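Local structure of oligopeptide-binding protein AppA (Bacillus subtilis, 1XOC) at residues N50-L63 / K503-K515. The protein binds oligopeptides as the solute-binding component of an ABC-type permease that can replace the OPP system in sporulation and genetic competence. Sequence-based numbering, arbitrary orientation.
Sequences NMLYSFLTKTDEKL and KYHPKRDLYNIEK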
ATOM      1  N   ASN A  50      11.419   2.742   5.114  1.00 29.41           N
ATOM      2  CA  ASN A  50      11.428   4.195   5.355  1.00 29.60           C
ATOM      3  C   ASN A  50      12.230   4.598   6.590  1.00 30.09           C
ATOM      4  O   ASN A  50      12.551   5.787   6.748  1.00 31.93           O
ATOM      5  CB  ASN A  50      10.010   4.763   5.345  1.00 31.19           C
ATOM      6  CG  ASN A  50       9.521   4.976   3.927  1.00 35.53           C
ATOM      7  OD1 ASN A  50       9.142   4.035   3.228  1.00 40.39           O
ATOM      8  ND2 ASN A  50       9.626   6.192   3.466  1.00 35.74           N
ATOM      9  N   MET A  51      12.554   3.647   7.466  1.00 28.94           N
ATOM     10  CA  MET A  51      13.457   3.886   8.600  1.00 28.71           C
ATOM     11  C   MET A  51      14.894   3.586   8.251  1.00 28.94           C
ATOM     12  O   MET A  51      15.804   4.236   8.748  1.00 29.23           O
ATOM     13  CB  MET A  51      13.028   3.079   9.836  1.00 29.64           C
ATOM     14  CG  MET A  51      11.776   3.650  10.448  1.00 28.85           C
ATOM     15  SD  MET A  51      11.247   2.889  11.999  1.00 31.53           S
ATOM     16  CE  MET A  51      10.672   1.319  11.393  1.00 32.14           C
ATOM     17  N   LEU A  52      15.119   2.543   7.441  1.00 28.97           N
ATOM     18  CA  LEU A  52      16.502   2.133   7.077  1.00 28.85           C
ATOM     19  C   LEU A  52      17.203   2.970   6.011  1.00 28.40           C
ATOM     20  O   LEU A  52      18.434   3.043   6.014  1.00 28.30           O
ATOM     21  CB  LEU A  52      16.533   0.677   6.574  1.00 27.81           C
ATOM     22  CG  LEU A  52      16.184  -0.441   7.546  1.00 29.90           C
ATOM     23  CD1 LEU A  52      16.005  -1.759   6.872  1.00 30.95           C
ATOM     24  CD2 LEU A  52      17.258  -0.482   8.577  1.00 31.97           C
ATOM     25  N   TYR A  53      16.435   3.501   5.042  1.00 28.95           N
ATOM     26  CA  TYR A  53      16.983   4.076   3.826  1.00 28.98           C
ATOM     27  C   TYR A  53      16.643   5.532   3.732  1.00 29.16           C
ATOM     28  O   TYR A  53      15.780   6.028   4.467  1.00 28.92           O
ATOM     29  CB  TYR A  53      16.417   3.339   2.599  1.00 29.11           C
ATOM     30  CG  TYR A  53      16.748   1.879   2.596  1.00 27.77           C
ATOM     31  CD1 TYR A  53      18.067   1.464   2.462  1.00 28.97           C
ATOM     32  CD2 TYR A  53      15.754   0.941   2.671  1.00 28.07           C
ATOM     33  CE1 TYR A  53      18.405   0.124   2.473  1.00 28.74           C
ATOM     34  CE2 TYR A  53      16.075  -0.391   2.676  1.00 26.67           C
ATOM     35  CZ  TYR A  53      17.384  -0.780   2.565  1.00 29.84           C
ATOM     36  OH  TYR A  53      17.659  -2.152   2.551  1.00 29.95           O
ATOM     37  N   SER A  54      17.292   6.188   2.776  1.00 28.52           N
ATOM     38  CA  SER A  54      16.967   7.536   2.367  1.00 29.57           C
ATOM     39  C   SER A  54      16.421   7.532   0.927  1.00 29.65           C
ATOM     40  O   SER A  54      16.675   6.611   0.140  1.00 30.08           O
ATOM     41  CB  SER A  54      18.187   8.430   2.439  1.00 29.89           C
ATOM     42  OG  SER A  54      18.730   8.481   3.744  1.00 30.79           O
ATOM     43  N   PHE A  55      15.760   8.655   0.617  1.00 29.12           N
ATOM     44  CA  PHE A  55      15.013   8.875  -0.619  1.00 28.38           C
ATOM     45  C   PHE A  55      15.301  10.296  -1.092  1.00 28.93           C
ATOM     46  O   PHE A  55      15.468  11.214  -0.287  1.00 29.41           O
ATOM     47  CB  PHE A  55      13.509   8.719  -0.338  1.00 29.22           C
ATOM     48  CG  PHE A  55      13.161   7.350   0.285  1.00 28.47           C
ATOM     49  CD1 PHE A  55      12.617   6.301  -0.471  1.00 31.42           C
ATOM     50  CD2 PHE A  55      13.371   7.148   1.633  1.00 29.70           C
ATOM     51  CE1 PHE A  55      12.361   5.057   0.147  1.00 31.20           C
ATOM     52  CE2 PHE A  55      13.107   5.885   2.214  1.00 28.57           C
ATOM     53  CZ  PHE A  55      12.601   4.912   1.485  1.00 31.67           C
ATOM     54  N   LEU A  56      15.326  10.486  -2.405  1.00 28.81           N
ATOM     55  CA  LEU A  56      15.622  11.783  -2.945  1.00 29.00           C
ATOM     56  C   LEU A  56      14.606  12.831  -2.470  1.00 28.80           C
ATOM     57  O   LEU A  56      14.945  14.001  -2.209  1.00 29.31           O
ATOM     58  CB  LEU A  56      15.664  11.738  -4.480  1.00 29.73           C
ATOM     59  CG  LEU A  56      16.924  11.038  -5.000  1.00 28.51           C
ATOM     60  CD1 LEU A  56      16.838  10.822  -6.519  1.00 29.65           C
ATOM     61  CD2 LEU A  56      18.221  11.725  -4.582  1.00 29.31           C
ATOM     62  N   THR A  57      13.335  12.448  -2.391  1.00 27.15           N
ATOM     63  CA  THR A  57      12.259  13.329  -1.926  1.00 28.36           C
ATOM     64  C   THR A  57      11.428  12.630  -0.877  1.00 28.39           C
ATOM     65  O   THR A  57      11.578  11.411  -0.670  1.00 28.69           O
ATOM     66  CB  THR A  57      11.311  13.747  -3.052  1.00 28.78           C
ATOM     67  OG1 THR A  57      10.758  12.549  -3.632  1.00 29.03           O
ATOM     68  CG2 THR A  57      12.026  14.597  -4.110  1.00 29.54           C
ATOM     69  N   LYS A  58      10.509  13.338  -0.261  1.00 30.20           N
ATOM     70  CA  LYS A  58       9.629  12.828   0.776  1.00 31.73           C
ATOM     71  C   LYS A  58       8.327  13.593   0.682  1.00 31.62           C
ATOM     72  O   LYS A  58       8.334  14.819   0.556  1.00 31.46           O
ATOM     73  CB  LYS A  58      10.278  13.059   2.144  1.00 33.30           C
ATOM     74  CG  LYS A  58       9.525  12.607   3.337  1.00 36.31           C
ATOM     75  CD  LYS A  58      10.266  13.047   4.628  1.00 38.12           C
ATOM     76  CE  LYS A  58      11.289  12.052   5.113  1.00 43.31           C
ATOM     77  NZ  LYS A  58      12.045  12.572   6.322  1.00 42.17           N
ATOM     78  N   THR A  59       7.206  12.891   0.722  1.00 31.58           N
ATOM     79  CA  THR A  59       5.903  13.524   0.682  1.00 31.35           C
ATOM     80  C   THR A  59       5.436  13.736   2.112  1.00 31.46           C
ATOM     81  O   THR A  59       5.409  12.785   2.929  1.00 31.27           O
ATOM     82  CB  THR A  59       4.898  12.735  -0.185  1.00 31.79           C
ATOM     83  OG1 THR A  59       5.337  12.776  -1.551  1.00 33.26           O
ATOM     84  CG2 THR A  59       3.516  13.278  -0.100  1.00 31.95           C
ATOM     85  N   ASP A  60       5.139  14.992   2.439  1.00 31.34           N
ATOM     86  CA  ASP A  60       4.844  15.353   3.806  1.00 32.78           C
ATOM     87  C   ASP A  60       3.384  15.107   4.181  1.00 31.52           C
ATOM     88  O   ASP A  60       2.600  14.564   3.383  1.00 30.57           O
ATOM     89  CB  ASP A  60       5.322  16.771   4.106  1.00 32.65           C
ATOM     90  CG  ASP A  60       4.458  17.817   3.513  1.00 32.79           C
ATOM     91  OD1 ASP A  60       3.386  17.482   2.972  1.00 31.37           O
ATOM     92  OD2 ASP A  60       4.814  19.033   3.599  1.00 35.70           O
ATOM     93  N   GLU A  61       3.046  15.439   5.424  1.00 32.87           N
ATOM     94  CA  GLU A  61       1.703  15.156   5.949  1.00 34.40           C
ATOM     95  C   GLU A  61       0.568  15.908   5.255  1.00 35.86           C
ATOM     96  O   GLU A  61      -0.600  15.528   5.384  1.00 36.63           O
ATOM     97  CB  GLU A  61       1.649  15.378   7.460  1.00 35.56           C
ATOM     98  CG  GLU A  61       1.664  16.821   7.909  1.00 36.88           C
ATOM     99  CD  GLU A  61       3.038  17.492   7.873  1.00 39.47           C
ATOM    100  OE1 GLU A  61       3.097  18.670   8.274  1.00 41.81           O
ATOM    101  OE2 GLU A  61       4.055  16.873   7.474  1.00 37.96           O
ATOM    102  N   LYS A  62       0.909  16.961   4.503  1.00 35.88           N
ATOM    103  CA  LYS A  62      -0.049  17.669   3.640  1.00 36.32           C
ATOM    104  C   LYS A  62      -0.025  17.161   2.186  1.00 35.18           C
ATOM    105  O   LYS A  62      -0.740  17.666   1.327  1.00 33.74           O
ATOM    106  CB  LYS A  62       0.203  19.170   3.688  1.00 36.72           C
ATOM    107  CG  LYS A  62       0.309  19.714   5.104  1.00 38.74           C
ATOM    108  CD  LYS A  62       0.043  21.206   5.140  1.00 40.28           C
ATOM    109  CE  LYS A  62      -1.472  21.538   5.145  1.00 43.93           C
ATOM    110  NZ  LYS A  62      -1.808  23.003   4.910  1.00 43.75           N
ATOM    111  N   LEU A  63       0.766  16.127   1.938  1.00 34.38           N
ATOM    112  CA  LEU A  63       0.884  15.466   0.653  1.00 35.11           C
ATOM    113  C   LEU A  63       1.604  16.338  -0.384  1.00 35.09           C
ATOM    114  O   LEU A  63       1.351  16.268  -1.600  1.00 35.12           O
ATOM    115  CB  LEU A  63      -0.469  14.920   0.172  1.00 35.85           C
ATOM    116  CG  LEU A  63      -1.159  14.040   1.247  1.00 36.64           C
ATOM    117  CD1 LEU A  63      -2.501  13.557   0.744  1.00 38.19           C
ATOM    118  CD2 LEU A  63      -0.290  12.875   1.737  1.00 37.36           C
ATOM    119  N   LYS A 503       3.478  14.169  14.020  1.00 31.18           N
ATOM    120  CA  LYS A 503       2.510  14.760  13.103  1.00 31.48           C
ATOM    121  C   LYS A 503       1.813  13.607  12.392  1.00 30.88           C
ATOM    122  O   LYS A 503       2.480  12.644  11.959  1.00 31.36           O
ATOM    123  CB  LYS A 503       3.219  15.618  12.059  1.00 32.60           C
ATOM    124  CG  LYS A 503       3.881  16.874  12.602  1.00 36.16           C
ATOM    125  CD  LYS A 503       4.736  17.551  11.502  1.00 35.89           C
ATOM    126  CE  LYS A 503       5.391  18.844  11.958  1.00 40.78           C
ATOM    127  NZ  LYS A 503       5.876  19.633  10.762  1.00 43.38           N
ATOM    128  N   TYR A 504       0.486  13.702  12.319  1.00 30.11           N
ATOM    129  CA  TYR A 504      -0.300  12.674  11.653  1.00 29.65           C
ATOM    130  C   TYR A 504      -0.064  12.729  10.139  1.00 27.99           C
ATOM    131  O   TYR A 504      -0.253  13.763   9.512  1.00 29.61           O
ATOM    132  CB  TYR A 504      -1.795  12.811  11.946  1.00 29.36           C
ATOM    133  CG  TYR A 504      -2.582  11.769  11.170  1.00 29.69           C
ATOM    134  CD1 TYR A 504      -2.653  10.461  11.615  1.00 31.48           C
ATOM    135  CD2 TYR A 504      -3.197  12.076   9.967  1.00 29.04           C
ATOM    136  CE1 TYR A 504      -3.328   9.492  10.888  1.00 31.25           C
ATOM    137  CE2 TYR A 504      -3.878  11.098   9.229  1.00 29.82           C
ATOM    138  CZ  TYR A 504      -3.928   9.819   9.703  1.00 30.88           C
ATOM    139  OH  TYR A 504      -4.591   8.857   8.994  1.00 32.56           O
ATOM    140  N   HIS A 505       0.325  11.592   9.581  1.00 28.53           N
ATOM    141  CA  HIS A 505       0.507  11.392   8.153  1.00 27.45           C
ATOM    142  C   HIS A 505      -0.458  10.295   7.698  1.00 27.74           C
ATOM    143  O   HIS A 505      -0.469   9.184   8.291  1.00 28.09           O
ATOM    144  CB  HIS A 505       1.951  11.025   7.857  1.00 26.71           C
ATOM    145  CG  HIS A 505       2.350  11.140   6.410  1.00 27.91           C
ATOM    146  ND1 HIS A 505       1.861  10.317   5.417  1.00 28.86           N
ATOM    147  CD2 HIS A 505       3.236  11.965   5.808  1.00 27.41           C
ATOM    148  CE1 HIS A 505       2.413  10.657   4.259  1.00 29.80           C
ATOM    149  NE2 HIS A 505       3.238  11.676   4.470  1.00 29.34           N
ATOM    150  N   PRO A 506      -1.262  10.544   6.657  1.00 26.73           N
ATOM    151  CA  PRO A 506      -2.320   9.583   6.307  1.00 27.88           C
ATOM    152  C   PRO A 506      -1.870   8.297   5.604  1.00 28.95           C
ATOM    153  O   PRO A 506      -2.679   7.340   5.501  1.00 29.93           O
ATOM    154  CB  PRO A 506      -3.245  10.418   5.424  1.00 27.88           C
ATOM    155  CG  PRO A 506      -2.332  11.369   4.765  1.00 27.63           C
ATOM    156  CD  PRO A 506      -1.370  11.777   5.840  1.00 26.97           C
ATOM    157  N   LYS A 507      -0.611   8.268   5.173  1.00 28.86           N
ATOM    158  CA  LYS A 507      -0.032   7.130   4.488  1.00 30.15           C
ATOM    159  C   LYS A 507       1.100   6.434   5.252  1.00 31.17           C
ATOM    160  O   LYS A 507       1.162   5.177   5.311  1.00 31.71           O
ATOM    161  CB  LYS A 507       0.449   7.560   3.099  1.00 30.48           C
ATOM    162  CG  LYS A 507       0.999   6.359   2.304  1.00 30.29           C
ATOM    163  CD  LYS A 507       1.431   6.713   0.892  1.00 31.93           C
ATOM    164  CE  LYS A 507       2.153   5.529   0.217  1.00 32.87           C
ATOM    165  NZ  LYS A 507       1.219   4.449  -0.139  1.00 33.82           N
ATOM    166  N   ARG A 508       2.012   7.214   5.816  1.00 30.07           N
ATOM    167  CA  ARG A 508       3.149   6.664   6.560  1.00 31.03           C
ATOM    168  C   ARG A 508       2.935   6.765   8.069  1.00 32.12           C
ATOM    169  O   ARG A 508       3.090   7.849   8.654  1.00 30.44           O
ATOM    170  CB  ARG A 508       4.457   7.356   6.175  1.00 31.06           C
ATOM    171  CG  ARG A 508       4.989   7.064   4.821  1.00 34.71           C
ATOM    172  CD  ARG A 508       6.067   5.977   4.855  1.00 37.05           C
ATOM    173  NE  ARG A 508       5.550   4.676   5.245  1.00 37.08           N
ATOM    174  CZ  ARG A 508       4.814   3.895   4.462  1.00 38.50           C
ATOM    175  NH1 ARG A 508       4.514   4.280   3.228  1.00 39.89           N
ATOM    176  NH2 ARG A 508       4.375   2.726   4.911  1.00 38.57           N
ATOM    177  N   ASP A 509       2.590   5.645   8.707  1.00 32.10           N
ATOM    178  CA  ASP A 509       2.261   5.639  10.142  1.00 32.88           C
ATOM    179  C   ASP A 509       3.407   6.121  11.005  1.00 31.84           C
ATOM    180  O   ASP A 509       3.186   6.716  12.043  1.00 33.93           O
ATOM    181  CB  ASP A 509       1.828   4.233  10.622  1.00 34.33           C
ATOM    182  CG  ASP A 509       0.431   3.897  10.216  1.00 40.36           C
ATOM    183  OD1 ASP A 509      -0.230   4.737   9.531  1.00 40.20           O
ATOM    184  OD2 ASP A 509      -0.035   2.799  10.612  1.00 47.74           O
ATOM    185  N   LEU A 510       4.613   5.844  10.547  1.00 31.19           N
ATOM    186  CA  LEU A 510       5.827   6.204  11.279  1.00 31.19           C
ATOM    187  C   LEU A 510       6.537   7.379  10.606  1.00 30.37           C
ATOM    188  O   LEU A 510       7.734   7.555  10.749  1.00 30.50           O
ATOM    189  CB  LEU A 510       6.748   4.993  11.394  1.00 31.36           C
ATOM    190  CG  LEU A 510       6.085   3.728  11.988  1.00 32.02           C
ATOM    191  CD1 LEU A 510       7.052   2.545  12.089  1.00 32.63           C
ATOM    192  CD2 LEU A 510       5.490   4.029  13.367  1.00 33.07           C
ATOM    193  N   TYR A 511       5.776   8.250   9.946  1.00 30.02           N
ATOM    194  CA  TYR A 511       6.365   9.394   9.284  1.00 30.36           C
ATOM    195  C   TYR A 511       7.234  10.199  10.250  1.00 29.89           C
ATOM    196  O   TYR A 511       6.764  10.620  11.286  1.00 29.95           O
ATOM    197  CB  TYR A 511       5.284  10.298   8.702  1.00 30.16           C
ATOM    198  CG  TYR A 511       5.806  11.574   8.030  1.00 30.00           C
ATOM    199  CD1 TYR A 511       6.509  11.515   6.835  1.00 29.31           C
ATOM    200  CD2 TYR A 511       5.601  12.810   8.598  1.00 29.11           C
ATOM    201  CE1 TYR A 511       6.979  12.689   6.215  1.00 31.67           C
ATOM    202  CE2 TYR A 511       6.086  13.958   7.999  1.00 30.67           C
ATOM    203  CZ  TYR A 511       6.786  13.866   6.812  1.00 31.64           C
ATOM    204  OH  TYR A 511       7.294  14.986   6.189  1.00 34.30           O
ATOM    205  N   ASN A 512       8.476  10.454   9.858  1.00 31.21           N
ATOM    206  CA  ASN A 512       9.396  11.328  10.612  1.00 30.86           C
ATOM    207  C   ASN A 512       9.590  10.909  12.075  1.00 30.64           C
ATOM    208  O   ASN A 512       9.826  11.737  12.965  1.00 30.30           O
ATOM    209  CB  ASN A 512       9.014  12.788  10.466  1.00 32.18           C
ATOM    210  CG  ASN A 512       9.663  13.431   9.266  1.00 34.59           C
ATOM    211  OD1 ASN A 512      10.221  12.749   8.383  1.00 39.85           O
ATOM    212  ND2 ASN A 512       9.573  14.745   9.197  1.00 36.20           N
ATOM    213  N   ILE A 513       9.546   9.601  12.290  1.00 30.61           N
ATOM    214  CA  ILE A 513       9.795   8.981  13.605  1.00 30.19           C
ATOM    215  C   ILE A 513      11.133   9.425  14.214  1.00 29.93           C
ATOM    216  O   ILE A 513      11.251   9.517  15.448  1.00 29.67           O
ATOM    217  CB  ILE A 513       9.629   7.425  13.545  1.00 30.59           C
ATOM    218  CG1 ILE A 513       9.789   6.829  14.954  1.00 30.61           C
ATOM    219  CG2 ILE A 513      10.541   6.776  12.500  1.00 30.59           C
ATOM    220  CD1 ILE A 513       9.247   5.428  15.059  1.00 30.90           C
ATOM    221  N   GLU A 514      12.100   9.762  13.361  1.00 29.94           N
ATOM    222  CA  GLU A 514      13.380  10.324  13.850  1.00 30.62           C
ATOM    223  C   GLU A 514      13.246  11.659  14.566  1.00 31.00           C
ATOM    224  O   GLU A 514      14.188  12.097  15.238  1.00 32.03           O
ATOM    225  CB  GLU A 514      14.384  10.429  12.699  1.00 30.82           C
ATOM    226  CG  GLU A 514      13.935  11.267  11.523  1.00 32.12           C
ATOM    227  CD  GLU A 514      13.121  10.517  10.433  1.00 34.05           C
ATOM    228  OE1 GLU A 514      12.457   9.462  10.664  1.00 35.86           O
ATOM    229  OE2 GLU A 514      13.163  11.017   9.299  1.00 38.06           O
ATOM    230  N   LYS A 515      12.092  12.322  14.424  1.00 30.02           N
ATOM    231  CA  LYS A 515      11.863  13.595  15.054  1.00 30.10           C
ATOM    232  C   LYS A 515      10.973  13.507  16.291  1.00 28.93           C
ATOM    233  O   LYS A 515      10.736  14.509  16.955  1.00 28.84           O
ATOM    234  CB  LYS A 515      11.163  14.557  14.084  1.00 30.60           C
ATOM    235  CG  LYS A 515      11.767  14.719  12.692  1.00 34.71           C
ATOM    236  CD  LYS A 515      13.193  15.139  12.702  1.00 35.80           C
ATOM    237  CE  LYS A 515      13.748  15.123  11.283  1.00 37.62           C
ATOM    238  NZ  LYS A 515      15.208  15.411  11.255  1.00 37.64           N
TER
HETATM  239  O   HOH W   1      12.027   7.134   9.328  1.00 21.08           O
HETATM  240  O   HOH W   2      14.654  12.601   7.801  1.00 26.69           O
HETATM  241  O   HOH W   3      12.145   9.807   7.196  1.00 32.68           O
HETATM  242  O   HOH W   4       6.945  17.307   7.352  1.00 37.10           O
HETATM  243  O   HOH W   5       5.150  19.912   8.230  1.00 68.25           O
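His505 meets Thr59 with the edge of its imidazole: NE2 donates to the carbonyl O of Thr59 at 2.9 Å; the O lies almost in the ring plane, whereas NE2 sits above the plane of the carbonyl. At the other ring nitrogen, ND1 accepts a hydrogen bond from the backbone N-H of Lys507, again within the plane, and the two bonds fix the ring's rotation. Histidine suits the place because one ring can serve as both donor and acceptor. Arg508 CB covers one imidazole face. The flat Tyr511 ring fits between Asn512 CG on one face and His505 CD2, 3.4 Å above the plane, on the other, while its OH reaches a water, in plane at the edge, that joins it to Glu61 OE2. Glu61 sets CB against Tyr504 O (3.2 Å); bent at chi2 (-78°), it brings its carboxylate near Tyr511 CE2 and into a long salt bridge with Lys503.

The fold is that of a family 5 solute-binding protein, and here the loop between strands 499-500 and 517-518, close to the C-terminus, packs on helix 43-52 and on strand 57-59, an outermost strand of an antiparallel sheet. Two residues here reach the bound peptide: Thr59 packs on its backbone, and Lys507 NZ hydrogen-bonds to that backbone.

Lys58 is long enough to pass Tyr511 CE1 with its CD (3.7 Å) and, bending at chi3 (-88°), to bring NZ to Asn512 OD1, 2.8 Å away in the carbonyl plane. The same ammonium forms a salt bridge with Glu514 OE2 at 3.5 Å, and two waters each accept from NZ and donate to Glu514 OE2. On the helix end, unbranched, flexible Met51 lays CG against Ile513 CG2 (3.9 Å) and CE against Leu510 CD1. Asn50 crosses the aliphatic CD of Arg508, whose NH2 is held by salt bridges to Asp43 and Asp47. At the far end, Leu63 offers an apolar branch, CD2, to Pro506 CG at 4.0 Å.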